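Local structure of uncharacterized protein (Acinetobacter baumannii, 4PAR) at residues F[42-47]-F[60-65]; F[48-53]-F[111-116]; F[54-59]-F[99-104]; F[67-72]-F[119-124]; F[72-77]-F[94-99]. The protein is a restriction enzyme specific for DNA containing 5-hydroxymethylcytosine, with a Vsr-like endonuclease region and an SRA-like region that probably recognises the modified base. The protein carries 3 engineered substitutions. All coordinates share one frame; numbering follows the deposited sequence.

Interaction 1: residues F[42-47]-F[60-65]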
# COMPACT_ATOMS: atom_id res chain seq x y z
N LEU F 42 16.85 25.15 -16.68
CA LEU F 42 16.31 24.06 -17.48
C LEU F 42 15.56 23.05 -16.63
O LEU F 42 16.15 22.34 -15.83
CB LEU F 42 17.45 23.35 -18.23
CG LEU F 42 17.76 23.78 -19.66
CD1 LEU F 42 17.88 25.29 -19.77
CD2 LEU F 42 19.04 23.10 -20.11
N LYS F 43 14.24 22.97 -16.82
CA LYS F 43 13.46 21.97 -16.11
C LYS F 43 13.75 20.61 -16.72
O LYS F 43 13.99 20.51 -17.93
CB LYS F 43 11.96 22.28 -16.18
CG LYS F 43 11.08 21.32 -15.40
CD LYS F 43 9.62 21.74 -15.41
CE LYS F 43 8.75 20.72 -14.68
NZ LYS F 43 7.31 21.11 -14.65
N PHE F 44 13.76 19.57 -15.90
CA PHE F 44 13.97 18.22 -16.41
C PHE F 44 13.10 17.20 -15.68
O PHE F 44 12.68 17.42 -14.54
CB PHE F 44 15.45 17.82 -16.30
CG PHE F 44 15.95 17.68 -14.89
CD1 PHE F 44 15.80 16.49 -14.19
CD2 PHE F 44 16.58 18.73 -14.26
CE1 PHE F 44 16.25 16.37 -12.91
CE2 PHE F 44 17.04 18.61 -12.97
CZ PHE F 44 16.88 17.43 -12.29
N VAL F 45 12.81 16.10 -16.36
CA VAL F 45 11.98 15.03 -15.80
C VAL F 45 12.64 13.68 -16.07
O VAL F 45 13.12 13.43 -17.18
CB VAL F 45 10.55 15.03 -16.40
CG1 VAL F 45 9.65 14.06 -15.66
CG2 VAL F 45 9.95 16.42 -16.39
N THR F 46 12.68 12.81 -15.06
CA THR F 46 13.19 11.46 -15.26
C THR F 46 12.06 10.45 -15.37
O THR F 46 11.03 10.57 -14.70
CB THR F 46 14.12 11.01 -14.11
OG1 THR F 46 13.43 11.14 -12.86
CG2 THR F 46 15.39 11.84 -14.09
N GLN F 47 12.26 9.44 -16.21
CA GLN F 47 11.28 8.38 -16.42
C GLN F 47 9.96 8.96 -16.92
O GLN F 47 8.89 8.62 -16.43
CB GLN F 47 11.07 7.59 -15.13
CG GLN F 47 12.34 6.98 -14.61
CD GLN F 47 12.10 6.08 -13.43
OE1 GLN F 47 10.96 5.85 -13.03
NE2 GLN F 47 13.18 5.54 -12.87
N THR F 60 11.18 7.51 -21.29
CA THR F 60 12.54 7.98 -21.50
C THR F 60 13.17 8.35 -20.16
O THR F 60 12.50 8.81 -19.24
CB THR F 60 12.57 9.18 -22.45
OG1 THR F 60 11.62 10.17 -22.02
CG2 THR F 60 12.21 8.74 -23.84
N ASP F 61 14.48 8.14 -20.08
CA ASP F 61 15.21 8.27 -18.82
C ASP F 61 15.40 9.72 -18.39
O ASP F 61 15.24 10.03 -17.21
CB ASP F 61 16.58 7.58 -18.95
CG ASP F 61 16.45 6.09 -19.17
OD1 ASP F 61 15.67 5.44 -18.43
OD2 ASP F 61 17.12 5.57 -20.09
N LEU F 62 15.74 10.60 -19.32
CA LEU F 62 15.82 12.02 -18.99
C LEU F 62 15.07 12.87 -20.03
O LEU F 62 15.15 12.61 -21.22
CB LEU F 62 17.28 12.46 -18.89
CG LEU F 62 17.54 13.90 -18.47
CD1 LEU F 62 17.04 14.14 -17.06
CD2 LEU F 62 19.01 14.25 -18.58
N TYR F 63 14.31 13.87 -19.56
CA TYR F 63 13.48 14.68 -20.46
C TYR F 63 13.50 16.18 -20.13
O TYR F 63 13.17 16.58 -19.02
CB TYR F 63 12.04 14.18 -20.43
CG TYR F 63 11.03 15.05 -21.15
CD1 TYR F 63 11.30 15.59 -22.40
CD2 TYR F 63 9.78 15.29 -20.59
CE1 TYR F 63 10.37 16.37 -23.05
CE2 TYR F 63 8.85 16.07 -21.24
CZ TYR F 63 9.14 16.61 -22.47
OH TYR F 63 8.20 17.38 -23.11
N PHE F 64 13.87 16.99 -21.11
CA PHE F 64 13.78 18.44 -21.00
C PHE F 64 12.61 18.94 -21.85
O PHE F 64 12.69 18.94 -23.08
CB PHE F 64 15.08 19.11 -21.45
CG PHE F 64 16.29 18.65 -20.70
CD1 PHE F 64 16.64 19.24 -19.50
CD2 PHE F 64 17.08 17.64 -21.20
CE1 PHE F 64 17.76 18.83 -18.81
CE2 PHE F 64 18.20 17.21 -20.52
CZ PHE F 64 18.54 17.81 -19.32
N PRO F 65 11.53 19.36 -21.18
CA PRO F 65 10.27 19.81 -21.79
C PRO F 65 10.40 21.10 -22.57
O PRO F 65 9.77 21.26 -23.61
CB PRO F 65 9.35 20.00 -20.59
CG PRO F 65 9.95 19.19 -19.50
CD PRO F 65 11.42 19.30 -19.72
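The β hairpin of strands 45-51 and 57-64 is held here by V45 and Y63, an antiparallel hydrogen-bonded pair. V45 N donates to Y63 O and Y63 N to V45 O, each at 2.7 Å. Beyond it Q47 N reaches D61 O at 3.2 Å, the donor standing well above the carbonyl plane. V45 and Y63 project from the same face of the sheet, where V45 CG2 also meets P65 CG at 4.2 Å, the two side chains crossing at about a right angle. The opposite face is built around F44. Its CG lies between the backbone N and the carbonyl carbon (chi1 66°); CB lies 3.6 Å from F64 CE1, and ring atom CD1 lies 3.9 Å from L62 CD1. K43 O sits at the edge of the F64 ring, 3.3 Å from F64 CD1. Outside the pair, L62 packs on helix 26-37 and F64 on I150 of helix 136-159, while the Y63 ring stacks on H70. T46 OG1 bonds to Q16 O and R19 NE, and D61 OD2 pairs with K23. D61 and L62 both face I71, a classic β bulge where strand 57-64 pairs with strand 69-74. The hairpin belongs to the mixed central sheet expected of a PD-(D/E)XK-clan nuclease.

Interaction 2: residues F[48-53]-F[111-116]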
# COMPACT_ATOMS: atom_id res chain seq x y z
N GLN F 48 10.07 9.83 -17.92
CA GLN F 48 8.89 10.45 -18.50
C GLN F 48 8.18 9.46 -19.40
O GLN F 48 8.78 8.93 -20.33
CB GLN F 48 9.27 11.70 -19.30
CG GLN F 48 8.13 12.31 -20.07
CD GLN F 48 7.02 12.83 -19.18
OE1 GLN F 48 7.25 13.67 -18.31
NE2 GLN F 48 5.81 12.33 -19.39
N PHE F 49 6.90 9.21 -19.10
CA PHE F 49 6.07 8.36 -19.94
C PHE F 49 5.75 9.03 -21.27
O PHE F 49 5.35 10.20 -21.30
CB PHE F 49 4.77 8.00 -19.23
CG PHE F 49 4.93 7.02 -18.11
CD1 PHE F 49 5.04 5.67 -18.37
CD2 PHE F 49 4.94 7.45 -16.79
CE1 PHE F 49 5.18 4.76 -17.34
CE2 PHE F 49 5.08 6.55 -15.76
CZ PHE F 49 5.20 5.20 -16.03
N VAL F 50 5.92 8.30 -22.37
CA VAL F 50 5.58 8.83 -23.70
C VAL F 50 4.72 7.86 -24.49
O VAL F 50 4.67 6.67 -24.19
CB VAL F 50 6.84 9.15 -24.51
CG1 VAL F 50 7.70 10.14 -23.76
CG2 VAL F 50 7.61 7.87 -24.80
N ARG F 51 4.02 8.37 -25.50
CA ARG F 51 3.15 7.52 -26.30
C ARG F 51 3.66 7.38 -27.72
O ARG F 51 3.73 8.36 -28.46
CB ARG F 51 1.73 8.07 -26.31
CG ARG F 51 0.74 7.16 -26.99
CD ARG F 51 -0.67 7.66 -26.78
NE ARG F 51 -1.05 7.69 -25.37
CZ ARG F 51 -1.48 6.64 -24.69
NH1 ARG F 51 -1.58 5.46 -25.29
NH2 ARG F 51 -1.81 6.76 -23.41
N LEU F 52 4.03 6.16 -28.08
CA LEU F 52 4.58 5.88 -29.40
C LEU F 52 3.50 5.92 -30.47
O LEU F 52 2.33 6.17 -30.20
CB LEU F 52 5.25 4.51 -29.43
CG LEU F 52 6.29 4.14 -28.39
CD1 LEU F 52 6.79 2.74 -28.69
CD2 LEU F 52 7.44 5.13 -28.41
N SER F 53 3.91 5.63 -31.70
CA SER F 53 3.01 5.64 -32.84
C SER F 53 1.87 4.65 -32.71
O SER F 53 0.78 4.91 -33.19
CB SER F 53 3.77 5.33 -34.12
OG SER F 53 4.77 6.31 -34.36
N ASP F 111 0.85 10.38 -16.57
CA ASP F 111 0.93 11.55 -17.44
C ASP F 111 1.74 11.17 -18.65
O ASP F 111 2.97 11.11 -18.61
CB ASP F 111 1.58 12.73 -16.71
CG ASP F 111 1.77 13.94 -17.61
OD1 ASP F 111 0.84 14.29 -18.35
OD2 ASP F 111 2.87 14.54 -17.56
N ILE F 112 1.04 11.00 -19.76
CA ILE F 112 1.62 10.45 -20.96
C ILE F 112 1.55 11.50 -22.04
O ILE F 112 0.47 12.00 -22.36
CB ILE F 112 0.90 9.17 -21.39
CG1 ILE F 112 0.81 8.22 -20.20
CG2 ILE F 112 1.61 8.53 -22.57
CD1 ILE F 112 0.15 6.89 -20.49
N ILE F 113 2.70 11.85 -22.60
CA ILE F 113 2.73 12.96 -23.53
C ILE F 113 3.05 12.51 -24.95
O ILE F 113 3.32 11.34 -25.21
CB ILE F 113 3.76 14.01 -23.10
CG1 ILE F 113 5.17 13.44 -23.20
CG2 ILE F 113 3.47 14.49 -21.69
CD1 ILE F 113 6.24 14.47 -23.01
N SER F 114 3.02 13.47 -25.87
CA SER F 114 3.29 13.19 -27.26
C SER F 114 4.72 13.59 -27.56
O SER F 114 5.14 14.68 -27.19
CB SER F 114 2.32 13.95 -28.17
OG SER F 114 2.73 13.87 -29.52
N ILE F 115 5.46 12.69 -28.21
CA ILE F 115 6.86 12.95 -28.52
C ILE F 115 7.06 13.49 -29.92
O ILE F 115 8.20 13.64 -30.37
CB ILE F 115 7.72 11.69 -28.35
CG1 ILE F 115 6.95 10.44 -28.79
CG2 ILE F 115 8.15 11.55 -26.92
CD1 ILE F 115 7.03 10.16 -30.27
N THR F 116 5.96 13.75 -30.62
CA THR F 116 6.04 14.25 -31.98
C THR F 116 6.86 15.54 -32.04
O THR F 116 6.51 16.53 -31.40
CB THR F 116 4.65 14.51 -32.58
OG1 THR F 116 3.88 13.31 -32.54
CG2 THR F 116 4.78 14.99 -34.01
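V50 turns CG1 anti to its carbonyl carbon (chi1 -57°) and I113 sets CG1 between its backbone N and carbonyl carbon (chi1 67°); V50 CG1 and I113 CG1 meet at 4.2 Å. The same V50 CG1 touches I115 CG2 at 3.5 Å, the side chains crossing at about a right angle, and this apolar patch continues onto H70 of strand 69-74. The backbones pair in parallel at V50 and I113: R51 N donates to I113 O at 3.1 Å, while the bond from I113 N to F49 O is weak at 3.4 Å. F49 O has a second donor, since the side chain of Q48 bends back and its NE2 bonds to F49 O at 2.9 Å, nearly straight and in the amide plane. From the other face of the strands, I112 packs beside R51. I112 CG2 lies 3.8 Å from R51 CB, and I112 CD1 lies 3.5 Å from NH2 of the R51 guanidinium. D111 OD1 makes a salt bridge to R286. The directions of 48-51 and 111-115 differ by 68°, and the ladder is short: strand 113-114 is a brief parallel edge strand on one flank of the mixed five-stranded sheet.

Interaction 3: residues F[54-59]-F[99-104]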
# COMPACT_ATOMS: atom_id res chain seq x y z
N ASN F 54 2.11 3.55 -32.01
CA ASN F 54 1.25 2.38 -32.13
C ASN F 54 0.06 2.15 -31.21
O ASN F 54 -0.75 1.29 -31.51
CB ASN F 54 2.10 1.12 -32.03
CG ASN F 54 3.30 1.33 -31.15
OD1 ASN F 54 3.34 2.25 -30.32
ND2 ASN F 54 4.27 0.46 -31.30
N LYS F 55 -0.08 3.00 -30.19
CA LYS F 55 -0.81 2.77 -28.93
C LYS F 55 0.03 2.24 -27.77
O LYS F 55 -0.46 2.11 -26.67
CB LYS F 55 -1.96 1.76 -29.06
CG LYS F 55 -1.52 0.29 -28.91
CD LYS F 55 -2.70 -0.65 -28.94
CE LYS F 55 -2.27 -2.14 -28.96
NZ LYS F 55 -1.84 -2.69 -30.28
N LYS F 56 1.30 1.89 -28.01
CA LYS F 56 2.10 1.35 -26.92
C LYS F 56 2.66 2.47 -26.05
O LYS F 56 2.93 3.57 -26.54
CB LYS F 56 3.25 0.46 -27.45
CG LYS F 56 2.80 -0.90 -27.98
CD LYS F 56 3.98 -1.71 -28.53
CE LYS F 56 5.06 -1.88 -27.49
NZ LYS F 56 6.21 -2.67 -28.01
N ILE F 57 2.84 2.19 -24.76
CA ILE F 57 3.38 3.21 -23.85
C ILE F 57 4.85 2.96 -23.57
O ILE F 57 5.25 1.87 -23.15
CB ILE F 57 2.61 3.25 -22.52
CG1 ILE F 57 1.10 3.35 -22.78
CG2 ILE F 57 3.08 4.42 -21.65
CD1 ILE F 57 0.27 3.29 -21.53
N ALA F 58 5.66 3.99 -23.78
CA ALA F 58 7.10 3.91 -23.61
C ALA F 58 7.56 4.87 -22.53
O ALA F 58 6.75 5.57 -21.93
CB ALA F 58 7.80 4.21 -24.91
N LEU F 59 8.87 4.91 -22.28
CA LEU F 59 9.41 5.87 -21.31
C LEU F 59 10.84 6.27 -21.63
O LEU F 59 11.62 5.49 -22.17
CB LEU F 59 9.34 5.29 -19.89
CG LEU F 59 9.93 3.92 -19.60
CD1 LEU F 59 11.43 3.98 -19.35
CD2 LEU F 59 9.21 3.32 -18.40
N ILE F 99 6.52 -0.70 -22.75
CA ILE F 99 5.87 -1.48 -21.71
C ILE F 99 4.88 -2.44 -22.34
O ILE F 99 4.25 -2.11 -23.35
CB ILE F 99 5.13 -0.57 -20.72
CG1 ILE F 99 6.00 0.62 -20.33
CG2 ILE F 99 4.70 -1.35 -19.48
CD1 ILE F 99 7.31 0.23 -19.70
N SER F 100 4.74 -3.63 -21.77
CA SER F 100 3.75 -4.59 -22.25
C SER F 100 2.35 -4.00 -22.17
O SER F 100 2.00 -3.34 -21.19
CB SER F 100 3.83 -5.90 -21.46
OG SER F 100 4.17 -5.65 -20.10
N GLN F 101 1.55 -4.24 -23.21
CA GLN F 101 0.19 -3.68 -23.30
C GLN F 101 -0.67 -4.03 -22.09
O GLN F 101 -1.58 -3.29 -21.74
CB GLN F 101 -0.50 -4.16 -24.58
CG GLN F 101 -0.06 -3.45 -25.85
CD GLN F 101 1.28 -3.95 -26.38
OE1 GLN F 101 2.17 -4.33 -25.62
NE2 GLN F 101 1.43 -3.96 -27.70
N THR F 102 -0.37 -5.17 -21.47
CA THR F 102 -1.05 -5.58 -20.25
C THR F 102 -0.74 -4.61 -19.11
O THR F 102 -1.61 -4.27 -18.31
CB THR F 102 -0.66 -7.02 -19.84
OG1 THR F 102 0.77 -7.16 -19.88
CG2 THR F 102 -1.30 -8.03 -20.77
N GLU F 103 0.51 -4.17 -19.03
CA GLU F 103 0.92 -3.21 -18.01
C GLU F 103 0.65 -1.78 -18.46
O GLU F 103 0.72 -0.84 -17.67
CB GLU F 103 2.39 -3.39 -17.65
CG GLU F 103 2.80 -4.81 -17.27
CD GLU F 103 2.47 -5.17 -15.83
OE1 GLU F 103 1.36 -4.83 -15.36
OE2 GLU F 103 3.33 -5.79 -15.17
N SER F 104 0.35 -1.62 -19.75
CA SER F 104 0.09 -0.29 -20.30
C SER F 104 -1.31 0.20 -19.94
O SER F 104 -1.51 1.39 -19.67
CB SER F 104 0.27 -0.30 -21.82
OG SER F 104 1.63 -0.46 -22.18
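A lone backbone hydrogen bond, I99 N to I57 O at 2.9 Å, links two strands that form no β ladder with each other; side chains supply the rest of the contact. I99 CG1 also lies 3.2 Å from I57 O, and I99 CD1 meets L59 CD2 at 3.9 Å, the two side chains crossing at about a right angle. I57 extends the other way, to the short helix 101-104: CG1 is anti to the carbonyl carbon (chi1 -51°), and CD1 continues to S104 CB at 3.6 Å. S104 OG turns back to bond S100 O at 3.1 Å, from above the carbonyl plane, a side-chain tie within the first turn of the helix. At the more open end the methylenes of K56 run obliquely across the Q101 amide, CG lying 3.4 Å from Q101 NE2, while K55 CE touches Q101 CG at 4.0 Å. The K56 chain bends at chi3 (56°), and its ammonium group is held outside the pair, in a salt bridge with E86 and a hydrogen bond to S98. M85 of strand 85-87 packs against both L59 and I99. N54 OD1 accepts from K56 N at 3.1 Å, an Asx turn leading into strand 57-64, which here abuts the passage from strand 97-99 into helix 101-104.

Interaction 4: residues F[67-72]-F[119-124]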
# COMPACT_ATOMS: atom_id res chain seq x y z
N LEU F 67 13.00 22.27 -24.11
CA LEU F 67 13.77 22.06 -25.33
C LEU F 67 13.22 20.91 -26.19
O LEU F 67 13.69 20.69 -27.30
CB LEU F 67 15.24 21.78 -24.99
CG LEU F 67 16.14 22.88 -24.43
CD1 LEU F 67 15.70 23.37 -23.06
CD2 LEU F 67 17.58 22.39 -24.37
N GLY F 68 12.22 20.21 -25.68
CA GLY F 68 11.71 19.02 -26.34
C GLY F 68 12.80 18.00 -26.61
O GLY F 68 12.89 17.45 -27.70
N ILE F 69 13.65 17.75 -25.61
CA ILE F 69 14.77 16.83 -25.80
C ILE F 69 14.73 15.64 -24.85
O ILE F 69 14.56 15.81 -23.64
CB ILE F 69 16.12 17.54 -25.63
CG1 ILE F 69 16.33 18.56 -26.74
CG2 ILE F 69 17.25 16.53 -25.61
CD1 ILE F 69 17.74 19.05 -26.84
N HIS F 70 14.91 14.44 -25.38
CA HIS F 70 14.98 13.26 -24.54
C HIS F 70 16.35 12.63 -24.60
O HIS F 70 17.10 12.81 -25.56
CB HIS F 70 13.94 12.23 -24.94
CG HIS F 70 12.53 12.68 -24.76
ND1 HIS F 70 11.76 12.30 -23.69
CD2 HIS F 70 11.74 13.47 -25.53
CE1 HIS F 70 10.56 12.83 -23.79
NE2 HIS F 70 10.52 13.56 -24.90
N ILE F 71 16.67 11.90 -23.54
CA ILE F 71 17.87 11.11 -23.46
C ILE F 71 17.49 9.73 -22.96
O ILE F 71 16.83 9.57 -21.93
CB ILE F 71 18.91 11.76 -22.55
CG1 ILE F 71 19.41 13.06 -23.17
CG2 ILE F 71 20.07 10.82 -22.32
CD1 ILE F 71 19.64 14.16 -22.18
N GLU F 72 17.91 8.74 -23.74
CA GLU F 72 17.65 7.34 -23.44
C GLU F 72 18.96 6.57 -23.31
O GLU F 72 19.82 6.63 -24.19
CB GLU F 72 16.79 6.72 -24.55
CG GLU F 72 16.52 5.25 -24.37
CD GLU F 72 15.80 4.64 -25.56
OE1 GLU F 72 16.28 4.83 -26.70
OE2 GLU F 72 14.76 3.99 -25.35
N LYS F 119 13.35 15.42 -30.14
CA LYS F 119 14.55 14.68 -30.50
C LYS F 119 14.92 13.71 -29.39
O LYS F 119 14.73 14.00 -28.22
CB LYS F 119 15.71 15.64 -30.77
CG LYS F 119 17.01 14.96 -31.20
CD LYS F 119 16.82 14.12 -32.46
CE LYS F 119 18.09 13.36 -32.83
NZ LYS F 119 19.22 14.28 -33.13
N ILE F 120 15.43 12.54 -29.77
CA ILE F 120 15.93 11.58 -28.78
C ILE F 120 17.41 11.30 -28.99
O ILE F 120 17.83 10.86 -30.07
CB ILE F 120 15.17 10.25 -28.82
CG1 ILE F 120 13.77 10.44 -28.26
CG2 ILE F 120 15.91 9.20 -28.01
CD1 ILE F 120 13.06 9.15 -27.95
N PHE F 121 18.20 11.57 -27.96
CA PHE F 121 19.61 11.23 -27.97
C PHE F 121 19.82 9.93 -27.21
O PHE F 121 19.18 9.69 -26.19
CB PHE F 121 20.45 12.34 -27.36
CG PHE F 121 20.47 13.59 -28.18
CD1 PHE F 121 21.26 13.68 -29.32
CD2 PHE F 121 19.71 14.69 -27.81
CE1 PHE F 121 21.29 14.83 -30.07
CE2 PHE F 121 19.73 15.85 -28.57
CZ PHE F 121 20.52 15.92 -29.70
N ARG F 122 20.72 9.09 -27.70
CA ARG F 122 20.94 7.82 -27.05
C ARG F 122 22.34 7.72 -26.46
O ARG F 122 23.27 8.38 -26.92
CB ARG F 122 20.70 6.67 -28.03
CG ARG F 122 19.23 6.38 -28.21
CD ARG F 122 18.95 5.29 -29.21
NE ARG F 122 17.53 5.28 -29.53
CZ ARG F 122 16.98 6.01 -30.49
NH1 ARG F 122 17.75 6.79 -31.25
NH2 ARG F 122 15.68 5.96 -30.71
N VAL F 123 22.47 6.91 -25.42
CA VAL F 123 23.78 6.61 -24.88
C VAL F 123 24.03 5.11 -24.87
O VAL F 123 23.32 4.37 -24.19
CB VAL F 123 23.95 7.18 -23.48
CG1 VAL F 123 25.40 6.99 -23.01
CG2 VAL F 123 23.57 8.65 -23.46
N ASN F 124 25.02 4.67 -25.63
CA ASN F 124 25.32 3.24 -25.74
C ASN F 124 26.38 2.82 -24.75
O ASN F 124 27.54 3.22 -24.85
CB ASN F 124 25.78 2.91 -27.16
CG ASN F 124 24.81 3.37 -28.20
OD1 ASN F 124 24.95 4.46 -28.75
ND2 ASN F 124 23.79 2.56 -28.48
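E72 and R122 lie side by side and point the same way, joined by a salt bridge of 3.1 Å between E72 OE1 and R122 NE. As a hydrogen bond it is weak, bent to 130° at the proton, and the carboxylate and guanidinium planes are 50° apart. The other E72 oxygen, OE2, takes L96 N. I120 CG2 lies over the centre of the R122 guanidinium at 4.1 Å above its plane, and I120 CG1 meets H70 CB at 3.8 Å on the same side of the sheet. On the other side, I69 CG2 approaches the F121 ring at its edge, in plane and 3.8 Å from CD2, while K119 CG sits over one face of that ring toward the rim. Between these two layers of side chains runs a regular parallel ladder: H70 N to K119 O, F121 N to H70 O, E72 N to F121 O and V123 N to E72 O are each 2.9 Å. In the next shell, T60 OG1 bonds to H70 ND1, and helix 136-159 supports the I71 and F121 side. At the start of strand 69-74, G68 and I69 both face F64 in a G1 β bulge, G68 with positive phi. Strand 119-124 forms one flank, within this chain, of the mixed sheet of the PD-(D/E)XK-like nuclease region, paired in parallel with the strand it borders.

Interaction 5: residues F[72-77]-F[94-99]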
# COMPACT_ATOMS: atom_id res chain seq x y z
N GLU F 72 17.91 8.74 -23.74
CA GLU F 72 17.65 7.34 -23.44
C GLU F 72 18.96 6.57 -23.31
O GLU F 72 19.82 6.63 -24.19
CB GLU F 72 16.79 6.72 -24.55
CG GLU F 72 16.52 5.25 -24.37
CD GLU F 72 15.80 4.64 -25.56
OE1 GLU F 72 16.28 4.83 -26.70
OE2 GLU F 72 14.76 3.99 -25.35
N VAL F 73 19.11 5.85 -22.20
CA VAL F 73 20.21 4.91 -22.06
C VAL F 73 19.88 3.62 -22.81
O VAL F 73 18.84 3.00 -22.57
CB VAL F 73 20.49 4.59 -20.58
CG1 VAL F 73 21.42 3.39 -20.47
CG2 VAL F 73 21.06 5.81 -19.87
N ASP F 74 20.76 3.23 -23.75
CA ASP F 74 20.62 1.96 -24.45
C ASP F 74 21.55 0.92 -23.84
O ASP F 74 22.77 1.06 -23.85
CB ASP F 74 20.92 2.08 -25.95
CG ASP F 74 20.64 0.78 -26.73
OD1 ASP F 74 20.39 -0.27 -26.10
OD2 ASP F 74 20.67 0.80 -27.98
N GLU F 75 20.92 -0.07 -23.24
CA GLU F 75 21.52 -1.32 -22.89
C GLU F 75 20.83 -2.37 -23.72
O GLU F 75 21.46 -3.21 -24.32
CB GLU F 75 21.24 -1.62 -21.44
CG GLU F 75 21.29 -0.40 -20.56
CD GLU F 75 21.06 -0.75 -19.11
OE1 GLU F 75 20.74 -1.91 -18.84
OE2 GLU F 75 21.20 0.12 -18.25
N GLY F 76 19.51 -2.32 -23.75
CA GLY F 76 18.79 -3.23 -24.59
C GLY F 76 18.99 -4.68 -24.23
O GLY F 76 20.06 -5.20 -24.40
N HIS F 77 17.97 -5.33 -23.72
CA HIS F 77 18.02 -6.76 -23.61
C HIS F 77 18.19 -7.36 -22.26
O HIS F 77 17.74 -8.48 -22.04
CB HIS F 77 19.07 -7.33 -24.55
CG HIS F 77 18.56 -7.61 -25.94
ND1 HIS F 77 17.35 -8.14 -26.17
CD2 HIS F 77 19.15 -7.42 -27.18
CE1 HIS F 77 17.17 -8.27 -27.49
NE2 HIS F 77 18.27 -7.83 -28.11
N GLU F 94 11.73 7.76 -31.68
CA GLU F 94 11.01 7.21 -30.53
C GLU F 94 11.91 6.25 -29.73
O GLU F 94 12.83 5.66 -30.29
CB GLU F 94 9.75 6.48 -31.00
CG GLU F 94 8.80 7.36 -31.79
CD GLU F 94 7.54 6.61 -32.20
OE1 GLU F 94 7.52 5.38 -32.03
OE2 GLU F 94 6.59 7.27 -32.68
N PRO F 95 11.65 6.11 -28.42
CA PRO F 95 12.51 5.30 -27.56
C PRO F 95 12.54 3.82 -27.94
O PRO F 95 11.66 3.34 -28.65
CB PRO F 95 11.88 5.47 -26.17
CG PRO F 95 10.48 5.88 -26.44
CD PRO F 95 10.54 6.72 -27.67
N LEU F 96 13.58 3.12 -27.50
CA LEU F 96 13.73 1.70 -27.79
C LEU F 96 13.00 0.82 -26.77
O LEU F 96 12.75 -0.36 -27.02
CB LEU F 96 15.21 1.31 -27.84
CG LEU F 96 16.07 1.63 -29.07
CD1 LEU F 96 15.49 2.72 -29.94
CD2 LEU F 96 17.47 2.01 -28.62
N TYR F 97 12.66 1.40 -25.63
CA TYR F 97 12.11 0.62 -24.52
C TYR F 97 10.65 0.94 -24.31
O TYR F 97 10.28 2.10 -24.21
CB TYR F 97 12.88 0.89 -23.23
CG TYR F 97 14.35 0.56 -23.28
CD1 TYR F 97 15.27 1.48 -23.77
CD2 TYR F 97 14.83 -0.66 -22.81
CE1 TYR F 97 16.61 1.19 -23.81
CE2 TYR F 97 16.18 -0.95 -22.85
CZ TYR F 97 17.07 -0.02 -23.35
OH TYR F 97 18.41 -0.29 -23.40
N SER F 98 9.83 -0.10 -24.22
CA SER F 98 8.40 0.08 -24.08
C SER F 98 7.83 -0.79 -22.97
O SER F 98 8.56 -1.53 -22.32
CB SER F 98 7.70 -0.23 -25.40
OG SER F 98 8.08 -1.50 -25.88
N ILE F 99 6.52 -0.70 -22.75
CA ILE F 99 5.87 -1.48 -21.71
C ILE F 99 4.88 -2.44 -22.34
O ILE F 99 4.25 -2.11 -23.35
CB ILE F 99 5.13 -0.57 -20.72
CG1 ILE F 99 6.00 0.62 -20.33
CG2 ILE F 99 4.70 -1.35 -19.48
CD1 ILE F 99 7.31 0.23 -19.70
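Hydrogen bonds come first, between the E72 carboxylate and two successive backbone amides, L96 and Y97. OE2 accepts from L96 N at 2.6 Å through its syn lone pair, the one facing OE1, and more weakly from Y97 N at 3.3 Å; OE1 also takes a weak share of L96 N. The phenol end of Y97 supplies a second polar junction. Its OH faces the backbone N-H of E75, which donates to it, and that of G76; the modelled lengths are too short to be trusted at this resolution, and the G76 bond is doubtful. G76 has a positive phi, a conformation that favours glycine.

Ring contacts follow. Y97 presents its edge to the end of strand 69-74: E72 CD and E75 N lie in the ring plane, and the E72 carboxylate is turned 80° from it. K23 makes a cation-pi contact with the ring, and Y87 meets it at about 50°.

Van der Waals contacts complete the set. L96 CD2 lies 3.5 Å from D74 OD2 and 3.6 Å from E72 OE1, crossing each of these side chains at about a right angle, and R122 packs against L96 from outside the pair. E75 OE2 is engaged elsewhere, with Y25 N. The axes of strands 72-74 and 97-99 come no closer than 10.5 Å, at 103°, so side chains bridge two sheets here: the mixed sheet at the end of strand 69-74 and the small antiparallel sheet of strands 85-87 and 97-99.

From the N terminus, interaction 1 closes the shortest loop, the hairpin of strands 45-51 and 57-64. Interactions 2 and 3 start inside that hairpin and reach forward to 111-116 and 99-104, so both cross it; interaction 3 is nested within interaction 2. Interaction 4 begins after interaction 1 has closed and crosses both 2 and 3 by running on to 119-124. Interaction 5, sharing E72 with interaction 4 and I99 with interaction 3, nests inside 2, 3 and 4. Interactions 1, 2 and 4 thus join strands of the mixed sheet, out to both of its flanks, while 3 and 5 fasten strand 97-99 and helix 101-104 to it.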